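Local coordinates for protein thymidylate synthase thyX (Helicobacter pylori, PDB 3N3Y) that probably catalyses the reductive methylation of dUMP to dTMP, with methylenetetrahydrofolate as methyl donor and NADPH and FADH2 as reductants, at residues 177-182 / 208-213; 173-178 / 196-201; 95-100 / 160-165. All blocks are in the same frame, centred on the assembly; numbering follows the deposited sequence.

In the fold
Contacts 1 and 2 share helix 172-182 and have centres 6 Å apart. Contact 1 sets the C-terminal turn 208-213 against the last part of this helix. Contact 2 joins its first half to helix 189-201. Asn-177 and Arg-173 of the shared helix bind two different FAD molecules, as expected of a tetramer whose FAD sites are each built by three subunits. Contact 3 lies about 30 Å from contact 1 and 25 Å from contact 2, centre to centre. It sits at the start of strand 163-171, which leads straight into helix 172-182. The side chain of Leu-97 in contact 3 is about 7 Å from a bound dUMP, while Arg-182 of contact 1 is hydrogen-bonded to another dUMP.

Contact 1: 177-182 / 208-213; sequences NLLTLR and YLFEDC. With FAD (flavin-adenine dinucleotide), chain F.
Leu-179 points from its helix into the turn 208-213 and meets two side chains there. Its CB lies 3.7 Å from Cys-213 CB. Its CD1 reaches further along, to 3.8 Å from Phe-210 CB and 4.0 Å from Phe-210 CD1. The side chains of Leu-179 and Phe-210 cross at about a right angle, and the methyl comes to the ring obliquely, close to where the ring joins its CB. Cys-213 N bonds to Phe-210 O within the turn, and both side chains point toward the helix. The Phe-210 ring also packs on Ala-172 and Leu-175, earlier in that helix, and on Leu-202.

Thr-180 flanks Cys-213. Its OG1 is 3.6 Å from Cys-213 CB, but this is a packing contact. With chi1 at -58° the hydroxyl sits beside its own backbone N and bonds back to the carbonyl oxygen of Gln-176, one turn earlier.

The helix presents a different surface to FAD. Asn-177 ND2 donates to FAD O1P over 3.2 Å, at an N-H...O angle of 155°. Leu-181 CD1 lies by the ribityl chain, and Phe-54 of a second subunit packs on both Asn-177 and Leu-181. The Arg-182 guanidinium turns one face to the flavin methyl C8M, which stands 3.4 Å above its plane and off toward the rim. Arg-182 NE is hydrogen-bonded to His-83, and NH2 bonds O2 of dUMP. Arg-182 is predicted to help ionise N3 of dUMP.

The chemistry is therefore divided round the helix. On one side Leu-179 meets the C-terminal turn by apolar packing. On another, Asn-177 and Arg-182 send their N-H groups toward cofactor and substrate.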
loop_
_atom_site.group_PDB
_atom_site.type_symbol
_atom_site.label_atom_id
_atom_site.label_comp_id
_atom_site.label_asym_id
_atom_site.label_seq_id
_atom_site.Cartn_x
_atom_site.Cartn_y
_atom_site.Cartn_z
ATOM N N ASN A 177 2.527 -9.547 -10.957
ATOM C CA ASN A 177 3.729 -8.723 -10.888
ATOM C C ASN A 177 4.924 -9.566 -10.394
ATOM O O ASN A 177 5.940 -9.662 -11.066
ATOM C CB ASN A 177 3.481 -7.485 -9.989
ATOM C CG ASN A 177 4.695 -6.517 -9.927
ATOM O OD1 ASN A 177 5.204 -6.052 -10.953
ATOM N ND2 ASN A 177 5.150 -6.220 -8.709
ATOM N N LEU A 178 4.769 -10.195 -9.232
ATOM C CA LEU A 178 5.776 -11.093 -8.681
ATOM C C LEU A 178 6.298 -12.102 -9.718
ATOM O O LEU A 178 7.510 -12.199 -9.934
ATOM C CB LEU A 178 5.225 -11.835 -7.457
ATOM C CG LEU A 178 6.200 -12.759 -6.710
ATOM C CD1 LEU A 178 7.470 -12.010 -6.358
ATOM C CD2 LEU A 178 5.567 -13.335 -5.440
ATOM N N LEU A 179 5.383 -12.839 -10.354
ATOM C CA LEU A 179 5.757 -13.874 -11.313
ATOM C C LEU A 179 6.544 -13.309 -12.478
ATOM O O LEU A 179 7.526 -13.907 -12.914
ATOM C CB LEU A 179 4.543 -14.629 -11.829
ATOM C CG LEU A 179 3.775 -15.437 -10.785
ATOM C CD1 LEU A 179 2.639 -16.194 -11.447
ATOM C CD2 LEU A 179 4.689 -16.394 -10.066
ATOM N N THR A 180 6.136 -12.145 -12.963
ATOM C CA THR A 180 6.850 -11.495 -14.054
ATOM C C THR A 180 8.284 -11.093 -13.677
ATOM O O THR A 180 9.231 -11.417 -14.391
ATOM C CB THR A 180 6.084 -10.259 -14.543
ATOM O OG1 THR A 180 4.779 -10.664 -14.953
ATOM C CG2 THR A 180 6.798 -9.591 -15.720
ATOM N N LEU A 181 8.436 -10.383 -12.561
ATOM C CA LEU A 181 9.751 -9.899 -12.123
ATOM C C LEU A 181 10.721 -11.039 -11.758
ATOM O O LEU A 181 11.916 -10.947 -12.019
ATOM C CB LEU A 181 9.606 -8.934 -10.930
ATOM C CG LEU A 181 9.065 -7.516 -11.181
ATOM C CD1 LEU A 181 8.550 -6.866 -9.911
ATOM C CD2 LEU A 181 10.117 -6.624 -11.831
ATOM N N ARG A 182 10.205 -12.108 -11.160
ATOM C CA ARG A 182 11.065 -13.119 -10.560
ATOM C C ARG A 182 11.280 -14.370 -11.421
ATOM O O ARG A 182 12.130 -15.186 -11.098
ATOM C CB ARG A 182 10.563 -13.503 -9.161
ATOM C CG ARG A 182 10.459 -12.315 -8.204
ATOM C CD ARG A 182 11.816 -11.648 -8.008
ATOM N NE ARG A 182 11.755 -10.591 -7.006
ATOM C CZ ARG A 182 12.810 -9.911 -6.549
ATOM N NH1 ARG A 182 14.028 -10.182 -6.994
ATOM N NH2 ARG A 182 12.644 -8.956 -5.641
ATOM N N TYR A 208 -4.571 -20.266 -15.803
ATOM C CA TYR A 208 -4.587 -19.559 -17.087
ATOM C C TYR A 208 -4.416 -18.048 -16.959
ATOM O O TYR A 208 -4.025 -17.380 -17.915
ATOM C CB TYR A 208 -5.865 -19.862 -17.860
ATOM C CG TYR A 208 -7.091 -19.227 -17.265
ATOM C CD1 TYR A 208 -7.615 -19.689 -16.063
ATOM C CD2 TYR A 208 -7.738 -18.174 -17.910
ATOM C CE1 TYR A 208 -8.738 -19.121 -15.515
ATOM C CE2 TYR A 208 -8.869 -17.600 -17.371
ATOM C CZ TYR A 208 -9.363 -18.078 -16.169
ATOM O OH TYR A 208 -10.484 -17.526 -15.606
ATOM N N LEU A 209 -4.707 -17.510 -15.779
ATOM C CA LEU A 209 -4.595 -16.069 -15.563
ATOM C C LEU A 209 -3.140 -15.656 -15.479
ATOM O O LEU A 209 -2.796 -14.511 -15.752
ATOM C CB LEU A 209 -5.310 -15.647 -14.272
ATOM C CG LEU A 209 -6.797 -15.975 -14.213
ATOM C CD1 LEU A 209 -7.331 -15.653 -12.835
ATOM C CD2 LEU A 209 -7.551 -15.209 -15.285
ATOM N N PHE A 210 -2.293 -16.607 -15.097
ATOM C CA PHE A 210 -0.901 -16.322 -14.792
ATOM C C PHE A 210 0.045 -16.928 -15.804
ATOM O O PHE A 210 1.210 -16.548 -15.860
ATOM C CB PHE A 210 -0.555 -16.847 -13.398
ATOM C CG PHE A 210 -1.438 -16.305 -12.322
ATOM C CD1 PHE A 210 -1.199 -15.046 -11.785
ATOM C CD2 PHE A 210 -2.520 -17.038 -11.858
ATOM C CE1 PHE A 210 -2.022 -14.523 -10.793
ATOM C CE2 PHE A 210 -3.352 -16.529 -10.859
ATOM C CZ PHE A 210 -3.099 -15.261 -10.328
ATOM N N GLU A 211 -0.460 -17.866 -16.602
ATOM C CA GLU A 211 0.396 -18.670 -17.477
ATOM C C GLU A 211 1.442 -17.848 -18.241
ATOM O O GLU A 211 2.586 -18.285 -18.408
ATOM C CB GLU A 211 -0.455 -19.499 -18.449
ATOM C CG GLU A 211 -1.429 -18.668 -19.276
ATOM C CD GLU A 211 -2.451 -19.522 -20.027
ATOM O OE1 GLU A 211 -3.629 -19.082 -20.150
ATOM O OE2 GLU A 211 -2.076 -20.631 -20.486
ATOM N N ASP A 212 1.050 -16.655 -18.679
ATOM C CA ASP A 212 1.875 -15.849 -19.578
ATOM C C ASP A 212 2.857 -14.892 -18.878
ATOM O O ASP A 212 3.735 -14.317 -19.528
ATOM C CB ASP A 212 0.980 -15.085 -20.562
ATOM C CG ASP A 212 -0.037 -15.995 -21.252
ATOM O OD1 ASP A 212 0.357 -17.085 -21.732
ATOM O OD2 ASP A 212 -1.232 -15.625 -21.307
ATOM N N CYS A 213 2.702 -14.718 -17.563
ATOM C CA CYS A 213 3.680 -13.970 -16.760
ATOM C C CYS A 213 5.071 -14.600 -16.863
ATOM O O CYS A 213 6.077 -13.894 -16.968
ATOM C CB CYS A 213 3.269 -13.925 -15.276
ATOM S SG CYS A 213 1.711 -13.079 -14.898
HETATM P PA FAD F . 5.597 -4.289 -4.768
HETATM O O1A FAD F . 4.802 -5.475 -4.280
HETATM O O2A FAD F . 6.493 -3.639 -3.746
HETATM O O5B FAD F . 4.588 -3.241 -5.428
HETATM C C5B FAD F . 3.559 -3.676 -6.298
HETATM C C4B FAD F . 3.202 -2.464 -7.128
HETATM O O4B FAD F . 2.689 -1.465 -6.259
HETATM C C3B FAD F . 4.449 -1.861 -7.751
HETATM O O3B FAD F . 4.731 -2.418 -9.019
HETATM C C2B FAD F . 4.140 -0.384 -7.801
HETATM O O2B FAD F . 3.360 -0.143 -8.943
HETATM C C1B FAD F . 3.201 -0.202 -6.628
HETATM N N9A FAD F . 3.812 0.369 -5.422
HETATM C C8A FAD F . 3.994 -0.288 -4.237
HETATM N N7A FAD F . 4.537 0.591 -3.367
HETATM C C5A FAD F . 4.694 1.787 -3.977
HETATM C C6A FAD F . 5.214 2.999 -3.540
HETATM N N6A FAD F . 5.502 3.198 -2.244
HETATM N N1A FAD F . 5.244 4.053 -4.424
HETATM C C2A FAD F . 4.774 3.907 -5.713
HETATM N N3A FAD F . 4.267 2.705 -6.137
HETATM C C4A FAD F . 4.238 1.664 -5.275
HETATM N N1 FAD F . 16.103 -3.403 -4.952
HETATM C C2 FAD F . 17.180 -2.672 -4.470
HETATM O O2 FAD F . 17.061 -1.921 -3.504
HETATM N N3 FAD F . 18.416 -2.784 -5.059
HETATM C C4 FAD F . 18.579 -3.625 -6.142
HETATM O O4 FAD F . 19.692 -3.718 -6.661
HETATM C C4X FAD F . 17.495 -4.360 -6.631
HETATM N N5 FAD F . 17.660 -5.191 -7.709
HETATM C C5X FAD F . 16.607 -5.933 -8.194
HETATM C C6 FAD F . 16.824 -6.779 -9.283
HETATM C C7 FAD F . 15.775 -7.530 -9.791
HETATM C C7M FAD F . 16.011 -8.437 -10.971
HETATM C C8 FAD F . 14.513 -7.445 -9.205
HETATM C C8M FAD F . 13.387 -8.266 -9.767
HETATM C C9 FAD F . 14.295 -6.594 -8.117
HETATM C C9A FAD F . 15.347 -5.833 -7.595
HETATM N N10 FAD F . 15.171 -4.984 -6.507
HETATM C C10 FAD F . 16.249 -4.253 -6.029
HETATM C "C1'" FAD F . 13.833 -4.850 -5.821
HETATM C "C2'" FAD F . 12.915 -3.839 -6.509
HETATM O "O2'" FAD F . 13.441 -2.541 -6.383
HETATM C "C3'" FAD F . 11.490 -3.875 -5.933
HETATM O "O3'" FAD F . 11.435 -3.388 -4.607
HETATM C "C4'" FAD F . 10.898 -5.285 -5.930
HETATM O "O4'" FAD F . 11.158 -5.895 -7.177
HETATM C "C5'" FAD F . 9.391 -5.232 -5.697
HETATM O "O5'" FAD F . 8.830 -4.607 -6.838
HETATM P P FAD F . 7.441 -3.778 -6.825
HETATM O O1P FAD F . 6.945 -3.609 -8.241
HETATM O O2P FAD F . 7.609 -2.460 -6.123
HETATM O O3P FAD F . 6.433 -4.767 -6.057
#

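Contact 2: 173-178 / 196-201; sequences RSLQNL and KALFDA. With FAD (flavin-adenine dinucleotide), chain K.
Arg-173 NH1 is gripped by two anionic partners. NH1 of Arg-173 donates to FAD O2P over 3.0 Å, almost straight at 176°, and it forms a salt bridge with Glu-61. The neighbouring nitrogen, Arg-173 NH2, donates to FAD O1P of the same phosphate over 3.1 Å, at 164°. The phosphorus thus lies at the guanidinium edge, in its plane. One face of the group is covered by the ribose carbon C2B, 3.4 Å above its centre. The extended side chain, with CG anti to the backbone N (chi1 -177°), carries the guanidinium out from the helix to this position.

Asn-177, one turn on, binds a different FAD. Helix 172-182 thus serves two of the shared cofactor sites of the ThyX tetramer, and its inner surface packs on helix 189-201 beside the antiparallel sheet.

Leu-198 makes that packing. Its CD1 approaches Leu-178 CD2 to 3.9 Å, the two side chains crossing at about a right angle. Leu-198 CD1 is 4.5 Å from Leu-175 CD1, a looser contact. Val-11 and Phe-67 of the sheet pack on Leu-198, and Tyr-65 and Ile-170 on Leu-175.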
loop_
_atom_site.group_PDB
_atom_site.type_symbol
_atom_site.label_atom_id
_atom_site.label_comp_id
_atom_site.label_asym_id
_atom_site.label_seq_id
_atom_site.Cartn_x
_atom_site.Cartn_y
_atom_site.Cartn_z
ATOM N N ARG A 173 -3.456 -9.813 -8.770
ATOM C CA ARG A 173 -2.771 -8.741 -9.471
ATOM C C ARG A 173 -1.320 -8.590 -9.005
ATOM O O ARG A 173 -0.409 -8.370 -9.804
ATOM C CB ARG A 173 -3.517 -7.438 -9.268
ATOM C CG ARG A 173 -2.924 -6.252 -10.008
ATOM C CD ARG A 173 -3.732 -4.990 -9.708
ATOM N NE ARG A 173 -3.397 -3.912 -10.627
ATOM C CZ ARG A 173 -3.663 -2.627 -10.414
ATOM N NH1 ARG A 173 -4.266 -2.246 -9.290
ATOM N NH2 ARG A 173 -3.316 -1.719 -11.324
ATOM N N SER A 174 -1.104 -8.685 -7.701
ATOM C CA SER A 174 0.252 -8.593 -7.175
ATOM C C SER A 174 1.028 -9.849 -7.542
ATOM O O SER A 174 2.201 -9.778 -7.899
ATOM C CB SER A 174 0.247 -8.400 -5.662
ATOM O OG SER A 174 1.549 -8.074 -5.216
ATOM N N LEU A 175 0.365 -10.996 -7.467
ATOM C CA LEU A 175 0.999 -12.254 -7.862
ATOM C C LEU A 175 1.474 -12.206 -9.307
ATOM O O LEU A 175 2.551 -12.710 -9.611
ATOM C CB LEU A 175 0.084 -13.460 -7.637
ATOM C CG LEU A 175 0.696 -14.832 -7.932
ATOM C CD1 LEU A 175 2.019 -15.054 -7.177
ATOM C CD2 LEU A 175 -0.296 -15.915 -7.569
ATOM N N GLN A 176 0.700 -11.576 -10.192
ATOM C CA GLN A 176 1.152 -11.449 -11.582
ATOM C C GLN A 176 2.460 -10.681 -11.660
ATOM O O GLN A 176 3.360 -11.086 -12.380
ATOM C CB GLN A 176 0.121 -10.754 -12.475
ATOM C CG GLN A 176 -1.101 -11.582 -12.794
ATOM C CD GLN A 176 -2.013 -10.883 -13.801
ATOM O OE1 GLN A 176 -2.733 -11.530 -14.564
ATOM N NE2 GLN A 176 -1.974 -9.558 -13.811
ATOM N N ASN A 177 2.527 -9.547 -10.957
ATOM C CA ASN A 177 3.729 -8.723 -10.888
ATOM C C ASN A 177 4.924 -9.566 -10.394
ATOM O O ASN A 177 5.940 -9.662 -11.066
ATOM C CB ASN A 177 3.481 -7.485 -9.989
ATOM C CG ASN A 177 4.695 -6.517 -9.927
ATOM O OD1 ASN A 177 5.204 -6.052 -10.953
ATOM N ND2 ASN A 177 5.150 -6.220 -8.709
ATOM N N LEU A 178 4.769 -10.195 -9.232
ATOM C CA LEU A 178 5.776 -11.093 -8.681
ATOM C C LEU A 178 6.298 -12.102 -9.718
ATOM O O LEU A 178 7.510 -12.199 -9.934
ATOM C CB LEU A 178 5.225 -11.835 -7.457
ATOM C CG LEU A 178 6.200 -12.759 -6.710
ATOM C CD1 LEU A 178 7.470 -12.010 -6.358
ATOM C CD2 LEU A 178 5.567 -13.335 -5.440
ATOM N N LYS A 196 8.310 -20.418 -10.221
ATOM C CA LYS A 196 7.780 -21.626 -10.831
ATOM C C LYS A 196 7.019 -22.450 -9.804
ATOM O O LYS A 196 5.923 -22.933 -10.070
ATOM C CB LYS A 196 8.903 -22.463 -11.440
ATOM C CG LYS A 196 8.435 -23.826 -11.918
ATOM C CD LYS A 196 9.607 -24.765 -12.158
ATOM C CE LYS A 196 9.147 -26.091 -12.765
ATOM N NZ LYS A 196 8.479 -25.889 -14.086
ATOM N N ALA A 197 7.602 -22.618 -8.625
ATOM C CA ALA A 197 6.938 -23.390 -7.583
ATOM C C ALA A 197 5.579 -22.787 -7.152
ATOM O O ALA A 197 4.661 -23.519 -6.769
ATOM C CB ALA A 197 7.868 -23.572 -6.389
ATOM N N LEU A 198 5.453 -21.461 -7.214
ATOM C CA LEU A 198 4.210 -20.791 -6.813
ATOM C C LEU A 198 3.147 -20.999 -7.892
ATOM O O LEU A 198 1.996 -21.267 -7.592
ATOM C CB LEU A 198 4.417 -19.283 -6.569
ATOM C CG LEU A 198 5.116 -18.726 -5.308
ATOM C CD1 LEU A 198 5.521 -17.254 -5.508
ATOM C CD2 LEU A 198 4.254 -18.874 -4.037
ATOM N N PHE A 199 3.550 -20.849 -9.146
ATOM C CA PHE A 199 2.676 -21.134 -10.262
ATOM C C PHE A 199 2.136 -22.548 -10.149
ATOM O O PHE A 199 0.928 -22.775 -10.243
ATOM C CB PHE A 199 3.427 -21.016 -11.573
ATOM C CG PHE A 199 2.593 -21.355 -12.760
ATOM C CD1 PHE A 199 1.677 -20.436 -13.264
ATOM C CD2 PHE A 199 2.709 -22.591 -13.377
ATOM C CE1 PHE A 199 0.888 -20.739 -14.373
ATOM C CE2 PHE A 199 1.930 -22.907 -14.492
ATOM C CZ PHE A 199 1.016 -21.981 -14.989
ATOM N N ASP A 200 3.031 -23.502 -9.932
ATOM C CA ASP A 200 2.611 -24.893 -9.893
ATOM C C ASP A 200 1.699 -25.209 -8.710
ATOM O O ASP A 200 0.939 -26.183 -8.768
ATOM C CB ASP A 200 3.816 -25.841 -9.918
ATOM C CG ASP A 200 4.633 -25.715 -11.198
ATOM O OD1 ASP A 200 4.150 -25.066 -12.159
ATOM O OD2 ASP A 200 5.759 -26.269 -11.241
ATOM N N ALA A 201 1.769 -24.404 -7.644
ATOM C CA ALA A 201 0.908 -24.632 -6.471
ATOM C C ALA A 201 -0.520 -24.127 -6.696
ATOM O O ALA A 201 -1.439 -24.493 -5.970
ATOM C CB ALA A 201 1.498 -24.002 -5.210
HETATM P PA FAD K . -3.127 2.946 -7.420
HETATM O O1A FAD K . -2.543 4.309 -7.111
HETATM O O2A FAD K . -4.282 2.559 -6.525
HETATM O O5B FAD K . -1.980 1.843 -7.293
HETATM C C5B FAD K . -0.721 2.069 -7.887
HETATM C C4B FAD K . -0.142 0.707 -8.224
HETATM O O4B FAD K . 0.032 -0.018 -7.020
HETATM C C3B FAD K . -1.121 -0.106 -9.073
HETATM O O3B FAD K . -0.889 0.070 -10.451
HETATM C C2B FAD K . -0.882 -1.527 -8.612
HETATM O O2B FAD K . 0.244 -2.045 -9.273
HETATM C C1B FAD K . -0.429 -1.344 -7.181
HETATM N N9A FAD K . -1.455 -1.627 -6.163
HETATM C C8A FAD K . -2.034 -0.732 -5.297
HETATM N N7A FAD K . -2.892 -1.412 -4.504
HETATM C C5A FAD K . -2.866 -2.722 -4.862
HETATM C C6A FAD K . -3.544 -3.847 -4.401
HETATM N N6A FAD K . -4.271 -3.788 -3.288
HETATM N N1A FAD K . -3.292 -5.070 -4.982
HETATM C C2A FAD K . -2.391 -5.181 -6.017
HETATM N N3A FAD K . -1.734 -4.066 -6.476
HETATM C C4A FAD K . -1.964 -2.868 -5.900
HETATM N N1 FAD K . -12.983 1.482 -11.229
HETATM C C2 FAD K . -14.200 0.860 -11.021
HETATM O O2 FAD K . -14.465 0.364 -9.941
HETATM N N3 FAD K . -15.132 0.787 -12.031
HETATM C C4 FAD K . -14.869 1.337 -13.263
HETATM O O4 FAD K . -15.717 1.249 -14.140
HETATM C C4X FAD K . -13.652 1.976 -13.497
HETATM N N5 FAD K . -13.383 2.530 -14.738
HETATM C C5X FAD K . -12.171 3.168 -14.934
HETATM C C6 FAD K . -11.894 3.733 -16.172
HETATM C C7 FAD K . -10.686 4.375 -16.396
HETATM C C7M FAD K . -10.406 4.984 -17.742
HETATM C C8 FAD K . -9.738 4.446 -15.371
HETATM C C8M FAD K . -8.427 5.136 -15.616
HETATM C C9 FAD K . -10.000 3.877 -14.126
HETATM C C9A FAD K . -11.218 3.234 -13.903
HETATM N N10 FAD K . -11.492 2.670 -12.667
HETATM C C10 FAD K . -12.707 2.045 -12.466
HETATM C "C1'" FAD K . -10.511 2.761 -11.523
HETATM C "C2'" FAD K . -9.370 1.753 -11.575
HETATM O "O2'" FAD K . -9.888 0.436 -11.535
HETATM C "C3'" FAD K . -8.398 1.969 -10.409
HETATM O "O3'" FAD K . -9.016 1.738 -9.161
HETATM C "C4'" FAD K . -7.760 3.356 -10.405
HETATM O "O4'" FAD K . -7.411 3.693 -11.721
HETATM C "C5'" FAD K . -6.447 3.322 -9.652
HETATM O "O5'" FAD K . -5.534 2.586 -10.458
HETATM P P FAD K . -4.275 1.815 -9.804
HETATM O O1P FAD K . -3.353 1.303 -10.888
HETATM O O2P FAD K . -4.786 0.705 -8.928
HETATM O O3P FAD K . -3.494 2.974 -8.997
#

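Contact 3: 95-100 / 160-165; sequences YTLREL and ESYKTH
Tyr-162, just before strand 163-171, reaches to the short 3-10 turn that holds Leu-97, Glu-99 and Leu-100. Its CB points toward that turn. CG is anti to the backbone N (chi1 -161°), which directs the ring at the 3-10 turn. Tyr-162 CE2 is 4.3 Å from Leu-100 CD1, and Tyr-162 CE1 is 3.7 Å from Glu-99 OE2. Further out, Tyr-162 CZ is 4.1 Å from Leu-97 CD2. Both leucine methyls approach the ring obliquely.

At the tip, Tyr-162 OH donates to Glu-99 OE2 in a short bond of 2.6 Å. The acceptor lies near the ring plane. The hydroxyl meets OE2 on its anti side, 20° out of the carboxylate plane. Ring and carboxylate planes are 32° apart. Leu-100 CG also packs against Tyr-162 OH, at 3.8 Å.

Leu-137 of helix 127-145 and Phe-120 pack on the tyrosine. Around the contact lie three residues of the dUMP pocket: Arg-74 touches Tyr-162, Lys-155 touches Leu-97, and Lys-91 forms a salt bridge with Glu-99 OE1. The contact thus joins the 3-10 turn 97-100 to the residue leading into strand 163-171, beside residues of the dUMP pocket.

Each carboxylate oxygen of Glu-99 has its own partner, the tyrosine hydroxyl on one and a lysine on the other. This pairing probably favours the ionised carboxylate and fixes its rotation.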
loop_
_atom_site.group_PDB
_atom_site.type_symbol
_atom_site.label_atom_id
_atom_site.label_comp_id
_atom_site.label_asym_id
_atom_site.label_seq_id
_atom_site.Cartn_x
_atom_site.Cartn_y
_atom_site.Cartn_z
ATOM N N TYR A 95 13.680 -16.447 17.618
ATOM C CA TYR A 95 12.980 -17.310 18.563
ATOM C C TYR A 95 13.014 -18.803 18.259
ATOM O O TYR A 95 12.427 -19.587 18.990
ATOM C CB TYR A 95 11.543 -16.807 18.788
ATOM C CG TYR A 95 11.550 -15.538 19.620
ATOM C CD1 TYR A 95 11.850 -15.586 20.987
ATOM C CD2 TYR A 95 11.316 -14.290 19.039
ATOM C CE1 TYR A 95 11.889 -14.433 21.761
ATOM C CE2 TYR A 95 11.349 -13.125 19.803
ATOM C CZ TYR A 95 11.639 -13.204 21.164
ATOM O OH TYR A 95 11.677 -12.060 21.931
ATOM N N THR A 96 13.713 -19.204 17.204
ATOM C CA THR A 96 13.727 -20.611 16.824
ATOM C C THR A 96 15.131 -21.205 16.654
ATOM O O THR A 96 15.266 -22.393 16.349
ATOM C CB THR A 96 12.991 -20.832 15.500
ATOM O OG1 THR A 96 13.666 -20.092 14.480
ATOM C CG2 THR A 96 11.525 -20.385 15.588
ATOM N N LEU A 97 16.167 -20.383 16.814
ATOM C CA LEU A 97 17.542 -20.829 16.546
ATOM C C LEU A 97 17.991 -21.975 17.449
ATOM O O LEU A 97 18.856 -22.761 17.076
ATOM C CB LEU A 97 18.540 -19.664 16.630
ATOM C CG LEU A 97 18.880 -19.028 15.274
ATOM C CD1 LEU A 97 20.015 -17.994 15.387
ATOM C CD2 LEU A 97 19.234 -20.103 14.242
ATOM N N ARG A 98 17.397 -22.068 18.633
ATOM C CA ARG A 98 17.704 -23.138 19.580
ATOM C C ARG A 98 17.456 -24.551 19.008
ATOM O O ARG A 98 17.904 -25.558 19.573
ATOM C CB ARG A 98 16.909 -22.922 20.863
ATOM C CG ARG A 98 17.705 -22.319 22.010
ATOM C CD ARG A 98 17.867 -23.395 23.069
ATOM N NE ARG A 98 16.720 -24.313 23.032
ATOM C CZ ARG A 98 16.743 -25.585 23.433
ATOM N NH1 ARG A 98 17.863 -26.113 23.917
ATOM N NH2 ARG A 98 15.643 -26.329 23.349
ATOM N N GLU A 99 16.751 -24.618 17.882
ATOM C CA GLU A 99 16.612 -25.871 17.145
ATOM C C GLU A 99 17.968 -26.542 16.855
ATOM O O GLU A 99 18.033 -27.759 16.647
ATOM C CB GLU A 99 15.856 -25.632 15.831
ATOM C CG GLU A 99 16.646 -24.836 14.778
ATOM C CD GLU A 99 15.768 -24.355 13.625
ATOM O OE1 GLU A 99 14.585 -24.768 13.571
ATOM O OE2 GLU A 99 16.256 -23.571 12.772
ATOM N N LEU A 100 19.037 -25.745 16.827
ATOM C CA LEU A 100 20.394 -26.241 16.529
ATOM C C LEU A 100 21.109 -26.801 17.762
ATOM O O LEU A 100 22.068 -27.563 17.648
ATOM C CB LEU A 100 21.269 -25.132 15.926
ATOM C CG LEU A 100 21.047 -24.681 14.484
ATOM C CD1 LEU A 100 22.105 -23.656 14.076
ATOM C CD2 LEU A 100 21.069 -25.871 13.534
ATOM N N GLU A 160 23.416 -16.737 4.798
ATOM C CA GLU A 160 22.178 -16.444 4.073
ATOM C C GLU A 160 21.507 -17.682 3.480
ATOM O O GLU A 160 20.330 -17.645 3.162
ATOM C CB GLU A 160 22.430 -15.419 2.970
ATOM C CG GLU A 160 23.042 -14.141 3.474
ATOM C CD GLU A 160 22.103 -12.969 3.333
ATOM O OE1 GLU A 160 21.510 -12.822 2.237
ATOM O OE2 GLU A 160 21.970 -12.193 4.310
ATOM N N SER A 161 22.240 -18.777 3.337
ATOM C CA SER A 161 21.636 -19.988 2.815
ATOM C C SER A 161 20.787 -20.708 3.858
ATOM O O SER A 161 20.185 -21.732 3.572
ATOM C CB SER A 161 22.695 -20.928 2.244
ATOM O OG SER A 161 23.677 -21.214 3.215
ATOM N N TYR A 162 20.739 -20.174 5.068
ATOM C CA TYR A 162 19.946 -20.789 6.118
ATOM C C TYR A 162 18.460 -20.836 5.735
ATOM O O TYR A 162 17.901 -19.855 5.253
ATOM C CB TYR A 162 20.106 -20.023 7.416
ATOM C CG TYR A 162 19.711 -20.844 8.611
ATOM C CD1 TYR A 162 18.415 -20.816 9.109
ATOM C CD2 TYR A 162 20.639 -21.670 9.238
ATOM C CE1 TYR A 162 18.058 -21.589 10.209
ATOM C CE2 TYR A 162 20.290 -22.441 10.330
ATOM C CZ TYR A 162 19.007 -22.399 10.810
ATOM O OH TYR A 162 18.689 -23.166 11.905
ATOM N N LYS A 163 17.829 -21.978 5.967
ATOM C CA LYS A 163 16.434 -22.157 5.583
ATOM C C LYS A 163 15.419 -21.430 6.461
ATOM O O LYS A 163 15.543 -21.365 7.676
ATOM C CB LYS A 163 16.070 -23.637 5.480
ATOM C CG LYS A 163 16.478 -24.272 4.170
ATOM C CD LYS A 163 16.159 -25.740 4.198
ATOM C CE LYS A 163 16.667 -26.435 2.959
ATOM N NZ LYS A 163 16.257 -27.864 3.010
ATOM N N THR A 164 14.410 -20.884 5.810
ATOM C CA THR A 164 13.292 -20.289 6.511
ATOM C C THR A 164 11.978 -20.951 6.058
ATOM O O THR A 164 11.962 -21.753 5.119
ATOM C CB THR A 164 13.254 -18.750 6.284
ATOM O OG1 THR A 164 12.298 -18.152 7.173
ATOM C CG2 THR A 164 12.899 -18.425 4.849
ATOM N N HIS A 165 10.886 -20.585 6.724
ATOM C CA HIS A 165 9.561 -21.154 6.499
ATOM C C HIS A 165 8.571 -20.003 6.682
ATOM O O HIS A 165 8.727 -19.179 7.591
ATOM C CB HIS A 165 9.330 -22.266 7.525
ATOM C CG HIS A 165 7.972 -22.892 7.489
ATOM N ND1 HIS A 165 7.406 -23.483 8.603
ATOM C CD2 HIS A 165 7.075 -23.049 6.487
ATOM C CE1 HIS A 165 6.218 -23.967 8.292
ATOM N NE2 HIS A 165 5.992 -23.714 7.015
#